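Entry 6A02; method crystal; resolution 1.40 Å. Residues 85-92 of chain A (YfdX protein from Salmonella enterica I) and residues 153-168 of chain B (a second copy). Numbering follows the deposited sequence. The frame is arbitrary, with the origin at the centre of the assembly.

Chain A (85-92) ITVAEDYL
Chain B 153-168: GKYYQAGLLLKSAQDG

No direct hydrogen bond joins the two stretches; every hydrogen-bonded link between them goes through one of four waters. Strand 85-89 stays extended (phi -101 to -131°, psi 113 to 151°) and runs past helix 155-167 at a signed crossing angle of -140°, with the axes 7.9 Å apart at closest approach. Chain A then continues as extended loop through Asp A90, Tyr A91 and Leu A92. The register pairs Ala A88 with Ser B164, CA to CA 5.4 Å, and Asp A90 with Leu B161, CA to CA 6.9 Å.

Where the backbones come closest, the residues are small: Ser B164, chi1 t, lays OG 3.4 Å from Ala A88 CA and 3.5 Å from Ala A88 CB. One turn earlier, Leu B161 (m, t) leaves its backbone sideways, yet its end reaches the chain: CD2 lies 3.4 Å from Glu A89 O, and CD1 packs 3.9 Å from Tyr A91 CB. Tyr A91 (chi1 t, chi2 83°) buries the most area, extending along the helix toward its N-terminus. Its CE1 sits 4.2 Å from Gln B157 CB, obliquely to the ring, and its OH ends 3.7 Å from Lys B154 NZ. Lys B154 occupies the N-cap position. At the other end, Thr A86 (m) sets CG2 3.7 Å from Asp B167 O.

Water supplies the polar matching. Val A87 points its side chain away, but its O accepts from two waters: water 1 (3.3 Å) also donates to Ser B164 O (2.9 Å), and water 2 (2.8 Å) to Asp B167 OD2 (3.1 Å). Glu A89 N donates to water 3 at 2.8 Å, which bonds weakly with Ser B164 OG at 3.4 Å. Water 4 lies 3.0 Å from both Tyr A91 OH and Gln B157 NE2, bonded to each. The rule to read here is close packing around Ser B164 and Leu B161, with water bridging backbone and side-chain polar atoms alike.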

ATOM      1  N   ILE A  85       9.296   9.023   6.681  1.00  9.96           N
ATOM      2  CA  ILE A  85       9.104  10.398   6.239  1.00  8.99           C
ATOM      3  C   ILE A  85       8.455  10.410   4.861  1.00  9.23           C
ATOM      4  O   ILE A  85       8.824   9.620   3.985  1.00 11.92           O
ATOM      5  CB  ILE A  85      10.461  11.131   6.187  1.00  9.79           C
ATOM      6  CG1 ILE A  85      11.085  11.189   7.583  1.00 11.47           C
ATOM      7  CG2 ILE A  85      10.314  12.537   5.605  1.00 13.76           C
ATOM      8  CD1 ILE A  85      10.303  12.031   8.549  1.00 12.27           C
ATOM      9  N   THR A  86       7.503  11.323   4.669  1.00 10.60           N
ATOM     10  CA  THR A  86       7.047  11.726   3.343  1.00  8.71           C
ATOM     11  C   THR A  86       7.361  13.197   3.129  1.00 11.53           C
ATOM     12  O   THR A  86       6.993  14.051   3.947  1.00 13.10           O
ATOM     13  CB  THR A  86       5.538  11.510   3.202  1.00 11.62           C
ATOM     14  OG1 THR A  86       5.265  10.119   3.316  1.00 11.98           O
ATOM     15  CG2 THR A  86       5.018  12.045   1.844  1.00 12.70           C
ATOM     16  N   VAL A  87       8.020  13.502   2.014  1.00 10.85           N
ATOM     17  CA  VAL A  87       8.270  14.883   1.618  1.00 13.43           C
ATOM     18  C   VAL A  87       7.315  15.254   0.491  1.00 14.68           C
ATOM     19  O   VAL A  87       6.870  14.402  -0.289  1.00 19.14           O
ATOM     20  CB  VAL A  87       9.738  15.116   1.201  1.00 15.83           C
ATOM     21  CG1 VAL A  87      10.658  14.881   2.379  1.00 14.82           C
ATOM     22  CG2 VAL A  87      10.109  14.202   0.038  1.00 17.97           C
ATOM     23  N   ALA A  88       6.987  16.542   0.418  1.00 12.37           N
ATOM     24  CA  ALA A  88       6.197  17.100  -0.677  1.00 16.59           C
ATOM     25  C   ALA A  88       6.920  18.335  -1.187  1.00 16.21           C
ATOM     26  O   ALA A  88       7.016  19.341  -0.475  1.00 19.08           O
ATOM     27  CB  ALA A  88       4.791  17.464  -0.205  1.00 15.50           C
ATOM     28  N   GLU A  89       7.421  18.267  -2.415  1.00 16.33           N
ATOM     29  CA  GLU A  89       8.280  19.302  -2.973  1.00 18.62           C
ATOM     30  C   GLU A  89       7.481  20.212  -3.901  1.00 18.79           C
ATOM     31  O   GLU A  89       6.944  19.753  -4.911  1.00 19.29           O
ATOM     32  CB  GLU A  89       9.433  18.662  -3.738  1.00 19.16           C
ATOM     33  CG  GLU A  89      10.295  17.761  -2.876  1.00 18.79           C
ATOM     34  CD  GLU A  89      11.628  17.463  -3.519  1.00 26.08           C
ATOM     35  OE1 GLU A  89      12.004  18.170  -4.477  1.00 32.43           O
ATOM     36  OE2 GLU A  89      12.297  16.519  -3.070  1.00 23.46           O
ATOM     37  N   ASP A  90       7.410  21.494  -3.552  1.00 16.81           N
ATOM     38  CA  ASP A  90       6.874  22.501  -4.457  1.00 18.22           C
ATOM     39  C   ASP A  90       7.850  22.715  -5.605  1.00 22.94           C
ATOM     40  O   ASP A  90       9.048  22.451  -5.492  1.00 21.59           O
ATOM     41  CB  ASP A  90       6.752  23.839  -3.728  1.00 18.43           C
ATOM     42  CG  ASP A  90       5.511  23.939  -2.865  1.00 23.85           C
ATOM     43  OD1 ASP A  90       4.804  22.922  -2.683  1.00 27.18           O
ATOM     44  OD2 ASP A  90       5.254  25.045  -2.340  1.00 35.39           O
ATOM     45  N   TYR A  91       7.337  23.213  -6.726  1.00 19.68           N
ATOM     46  CA  TYR A  91       8.237  23.570  -7.811  1.00 20.30           C
ATOM     47  C   TYR A  91       8.967  24.865  -7.474  1.00 23.50           C
ATOM     48  O   TYR A  91       8.342  25.880  -7.150  1.00 21.19           O
ATOM     49  CB  TYR A  91       7.492  23.727  -9.138  1.00 19.71           C
ATOM     50  CG  TYR A  91       8.423  24.208 -10.230  1.00 18.96           C
ATOM     51  CD1 TYR A  91       9.232  23.316 -10.916  1.00 18.07           C
ATOM     52  CD2 TYR A  91       8.519  25.559 -10.546  1.00 21.66           C
ATOM     53  CE1 TYR A  91      10.104  23.751 -11.903  1.00 23.46           C
ATOM     54  CE2 TYR A  91       9.390  26.003 -11.527  1.00 21.11           C
ATOM     55  CZ  TYR A  91      10.174  25.092 -12.204  1.00 23.85           C
ATOM     56  OH  TYR A  91      11.037  25.528 -13.187  1.00 26.92           O
ATOM     57  N   LEU A  92      10.293  24.827  -7.552  1.00 22.80           N
ATOM     58  CA  LEU A  92      11.117  26.017  -7.434  1.00 26.17           C
ATOM     59  C   LEU A  92      12.101  26.060  -8.587  1.00 28.22           C
ATOM     60  O   LEU A  92      12.522  25.013  -9.092  1.00 26.74           O
ATOM     61  CB  LEU A  92      11.904  26.034  -6.114  1.00 27.59           C
ATOM     62  CG  LEU A  92      11.206  26.566  -4.864  1.00 23.88           C
ATOM     63  CD1 LEU A  92      12.203  26.713  -3.718  1.00 30.39           C
ATOM     64  CD2 LEU A  92      10.506  27.892  -5.158  1.00 33.52           C
TER
ATOM     65  N   GLY B 153       5.912  23.612 -21.285  1.00 13.48           N
ATOM     66  CA  GLY B 153       6.628  22.489 -21.852  1.00 14.97           C
ATOM     67  C   GLY B 153       7.474  21.706 -20.871  1.00 13.66           C
ATOM     68  O   GLY B 153       8.242  20.839 -21.305  1.00 15.16           O
ATOM     69  N   LYS B 154       7.358  21.981 -19.571  1.00 12.59           N
ATOM     70  CA  LYS B 154       8.172  21.310 -18.543  1.00 11.30           C
ATOM     71  C   LYS B 154       7.407  20.113 -17.972  1.00 12.76           C
ATOM     72  O   LYS B 154       6.969  20.096 -16.816  1.00 12.34           O
ATOM     73  CB  LYS B 154       8.575  22.302 -17.458  1.00 13.39           C
ATOM     74  CG  LYS B 154       9.516  23.399 -17.947  1.00 16.86           C
ATOM     75  CD  LYS B 154       9.873  24.368 -16.832  1.00 20.63           C
ATOM     76  CE  LYS B 154      10.768  25.487 -17.346  1.00 28.73           C
ATOM     77  NZ  LYS B 154      10.496  26.752 -16.619  1.00 36.90           N
ATOM     78  N   TYR B 155       7.266  19.095 -18.824  1.00 11.62           N
ATOM     79  CA  TYR B 155       6.352  17.993 -18.540  1.00 12.15           C
ATOM     80  C   TYR B 155       6.853  17.116 -17.403  1.00 13.64           C
ATOM     81  O   TYR B 155       6.069  16.745 -16.524  1.00  9.86           O
ATOM     82  CB  TYR B 155       6.104  17.173 -19.802  1.00 13.30           C
ATOM     83  CG  TYR B 155       5.520  17.994 -20.922  1.00 14.25           C
ATOM     84  CD1 TYR B 155       4.251  18.542 -20.813  1.00 15.22           C
ATOM     85  CD2 TYR B 155       6.246  18.238 -22.080  1.00 18.94           C
ATOM     86  CE1 TYR B 155       3.712  19.301 -21.847  1.00 15.46           C
ATOM     87  CE2 TYR B 155       5.721  18.995 -23.105  1.00 19.86           C
ATOM     88  CZ  TYR B 155       4.458  19.522 -22.978  1.00 18.62           C
ATOM     89  OH  TYR B 155       3.915  20.283 -23.998  1.00 21.52           O
ATOM     90  N   TYR B 156       8.140  16.762 -17.405  1.00 13.60           N
ATOM     91  CA  TYR B 156       8.667  15.951 -16.311  1.00 12.55           C
ATOM     92  C   TYR B 156       8.466  16.643 -14.969  1.00 10.35           C
ATOM     93  O   TYR B 156       8.073  16.010 -13.975  1.00 10.83           O
ATOM     94  CB  TYR B 156      10.153  15.662 -16.528  1.00 12.25           C
ATOM     95  CG  TYR B 156      10.655  14.600 -15.582  1.00 12.92           C
ATOM     96  CD1 TYR B 156      10.430  13.254 -15.849  1.00 13.20           C
ATOM     97  CD2 TYR B 156      11.343  14.935 -14.423  1.00 13.95           C
ATOM     98  CE1 TYR B 156      10.873  12.264 -14.981  1.00 13.24           C
ATOM     99  CE2 TYR B 156      11.788  13.948 -13.545  1.00 14.03           C
ATOM    100  CZ  TYR B 156      11.547  12.622 -13.836  1.00 14.67           C
ATOM    101  OH  TYR B 156      11.986  11.630 -12.985  1.00 15.53           O
ATOM    102  N   GLN B 157       8.725  17.950 -14.923  1.00 10.56           N
ATOM    103  CA  GLN B 157       8.557  18.697 -13.686  1.00 10.59           C
ATOM    104  C   GLN B 157       7.093  18.738 -13.264  1.00 11.25           C
ATOM    105  O   GLN B 157       6.782  18.666 -12.070  1.00  9.54           O
ATOM    106  CB  GLN B 157       9.103  20.117 -13.861  1.00 12.37           C
ATOM    107  CG  GLN B 157      10.605  20.176 -14.170  1.00 15.30           C
ATOM    108  CD  GLN B 157      10.925  20.210 -15.657  1.00 13.83           C
ATOM    109  OE1 GLN B 157      10.317  19.513 -16.465  1.00 14.45           O
ATOM    110  NE2 GLN B 157      11.913  21.032 -16.020  1.00 21.22           N
ATOM    111  N   ALA B 158       6.177  18.856 -14.230  1.00 10.18           N
ATOM    112  CA  ALA B 158       4.759  18.743 -13.905  1.00  9.44           C
ATOM    113  C   ALA B 158       4.440  17.380 -13.298  1.00 10.06           C
ATOM    114  O   ALA B 158       3.682  17.289 -12.321  1.00  9.31           O
ATOM    115  CB  ALA B 158       3.909  18.972 -15.157  1.00 10.36           C
ATOM    116  N   GLY B 159       5.010  16.313 -13.866  1.00  8.73           N
ATOM    117  CA  GLY B 159       4.777  14.982 -13.336  1.00  8.06           C
ATOM    118  C   GLY B 159       5.223  14.846 -11.897  1.00  9.40           C
ATOM    119  O   GLY B 159       4.560  14.178 -11.092  1.00  8.41           O
ATOM    120  N   LEU B 160       6.341  15.481 -11.546  1.00  9.02           N
ATOM    121  CA  LEU B 160       6.804  15.465 -10.161  1.00  9.02           C
ATOM    122  C   LEU B 160       5.782  16.092  -9.221  1.00 10.72           C
ATOM    123  O   LEU B 160       5.555  15.588  -8.111  1.00  9.68           O
ATOM    124  CB  LEU B 160       8.127  16.209 -10.051  1.00 10.12           C
ATOM    125  CG  LEU B 160       9.353  15.616 -10.723  1.00 12.72           C
ATOM    126  CD1 LEU B 160      10.510  16.602 -10.573  1.00 13.20           C
ATOM    127  CD2 LEU B 160       9.725  14.264 -10.123  1.00 14.62           C
ATOM    128  N   LEU B 161       5.159  17.199  -9.637  1.00 10.33           N
ATOM    129  CA  LEU B 161       4.162  17.844  -8.784  1.00 11.06           C
ATOM    130  C   LEU B 161       2.889  17.014  -8.684  1.00  8.78           C
ATOM    131  O   LEU B 161       2.258  16.960  -7.620  1.00 10.60           O
ATOM    132  CB  LEU B 161       3.825  19.225  -9.327  1.00 12.38           C
ATOM    133  CG  LEU B 161       4.695  20.369  -8.858  1.00 17.23           C
ATOM    134  CD1 LEU B 161       4.168  21.630  -9.476  1.00 16.58           C
ATOM    135  CD2 LEU B 161       4.657  20.467  -7.344  1.00 17.65           C
ATOM    136  N   LEU B 162       2.474  16.385  -9.783  1.00  8.85           N
ATOM    137  CA  LEU B 162       1.321  15.489  -9.715  1.00  7.79           C
ATOM    138  C   LEU B 162       1.591  14.318  -8.774  1.00  8.59           C
ATOM    139  O   LEU B 162       0.714  13.922  -7.993  1.00  9.79           O
ATOM    140  CB  LEU B 162       0.955  15.002 -11.116  1.00  8.49           C
ATOM    141  CG  LEU B 162       0.528  16.104 -12.092  1.00  8.10           C
ATOM    142  CD1 LEU B 162       0.321  15.481 -13.452  1.00  9.80           C
ATOM    143  CD2 LEU B 162      -0.738  16.795 -11.620  1.00  9.64           C
ATOM    144  N   LYS B 163       2.809  13.766  -8.815  1.00  7.80           N
ATOM    145  CA  LYS B 163       3.158  12.679  -7.903  1.00  9.74           C
ATOM    146  C   LYS B 163       3.164  13.164  -6.461  1.00 10.23           C
ATOM    147  O   LYS B 163       2.668  12.468  -5.563  1.00  8.84           O
ATOM    148  CB  LYS B 163       4.523  12.097  -8.286  1.00 10.20           C
ATOM    149  CG  LYS B 163       4.937  10.873  -7.444  1.00 12.78           C
ATOM    150  CD  LYS B 163       3.891   9.760  -7.575  1.00 17.29           C
ATOM    151  CE  LYS B 163       4.308   8.467  -6.868  1.00 24.17           C
ATOM    152  NZ  LYS B 163       3.333   7.365  -7.148  1.00 31.49           N
ATOM    153  N   SER B 164       3.708  14.362  -6.226  1.00  9.96           N
ATOM    154  CA  SER B 164       3.692  14.944  -4.889  1.00 10.42           C
ATOM    155  C   SER B 164       2.271  15.089  -4.363  1.00 10.68           C
ATOM    156  O   SER B 164       2.005  14.792  -3.190  1.00 11.89           O
ATOM    157  CB  SER B 164       4.385  16.295  -4.900  1.00 13.96           C
ATOM    158  OG  SER B 164       4.384  16.836  -3.592  1.00 15.30           O
ATOM    159  N   ALA B 165       1.336  15.523  -5.217  1.00  9.07           N
ATOM    160  CA  ALA B 165      -0.057  15.591  -4.780  1.00  9.89           C
ATOM    161  C   ALA B 165      -0.567  14.223  -4.342  1.00 10.13           C
ATOM    162  O   ALA B 165      -1.239  14.102  -3.306  1.00 10.53           O
ATOM    163  CB  ALA B 165      -0.937  16.174  -5.889  1.00  8.93           C
ATOM    164  N   GLN B 166      -0.260  13.178  -5.108  1.00  9.75           N
ATOM    165  CA  GLN B 166      -0.693  11.834  -4.738  1.00 11.10           C
ATOM    166  C   GLN B 166      -0.038  11.376  -3.444  1.00 12.43           C
ATOM    167  O   GLN B 166      -0.671  10.706  -2.618  1.00 11.69           O
ATOM    168  CB  GLN B 166      -0.347  10.856  -5.853  1.00 12.00           C
ATOM    169  CG  GLN B 166      -1.160  11.059  -7.106  1.00 12.55           C
ATOM    170  CD  GLN B 166      -0.845  10.025  -8.156  1.00 17.58           C
ATOM    171  OE1 GLN B 166      -1.707   9.236  -8.545  1.00 19.83           O
ATOM    172  NE2 GLN B 166       0.408  10.007  -8.611  1.00 19.83           N
ATOM    173  N   ASP B 167       1.244  11.691  -3.271  1.00 11.13           N
ATOM    174  CA  ASP B 167       1.947  11.282  -2.062  1.00 12.62           C
ATOM    175  C   ASP B 167       1.429  12.006  -0.834  1.00 13.76           C
ATOM    176  O   ASP B 167       1.710  11.569   0.293  1.00 13.88           O
ATOM    177  CB  ASP B 167       3.444  11.548  -2.201  1.00 14.78           C
ATOM    178  CG  ASP B 167       4.116  10.611  -3.170  1.00 17.49           C
ATOM    179  OD1 ASP B 167       3.541   9.546  -3.462  1.00 19.77           O
ATOM    180  OD2 ASP B 167       5.232  10.945  -3.616  1.00 18.05           O
ATOM    181  N   GLY B 168       0.688  13.103  -1.024  1.00 10.61           N
ATOM    182  CA  GLY B 168       0.080  13.826   0.074  1.00 11.19           C
ATOM    183  C   GLY B 168      -1.196  13.216   0.603  1.00  9.46           C
ATOM    184  O   GLY B 168      -1.712  13.681   1.625  1.00 11.53           O
TER
HETATM  185  O   HOH W   1       3.628  14.374  -0.786  1.00 17.14           O
HETATM  186  O   HOH W   2       7.472  12.846  -2.527  1.00 25.65           O
HETATM  187  O   HOH W   3       7.553  15.738  -3.714  1.00 22.83           O
HETATM  188  O   HOH W   4      12.806  23.374 -14.409  1.00 27.67           O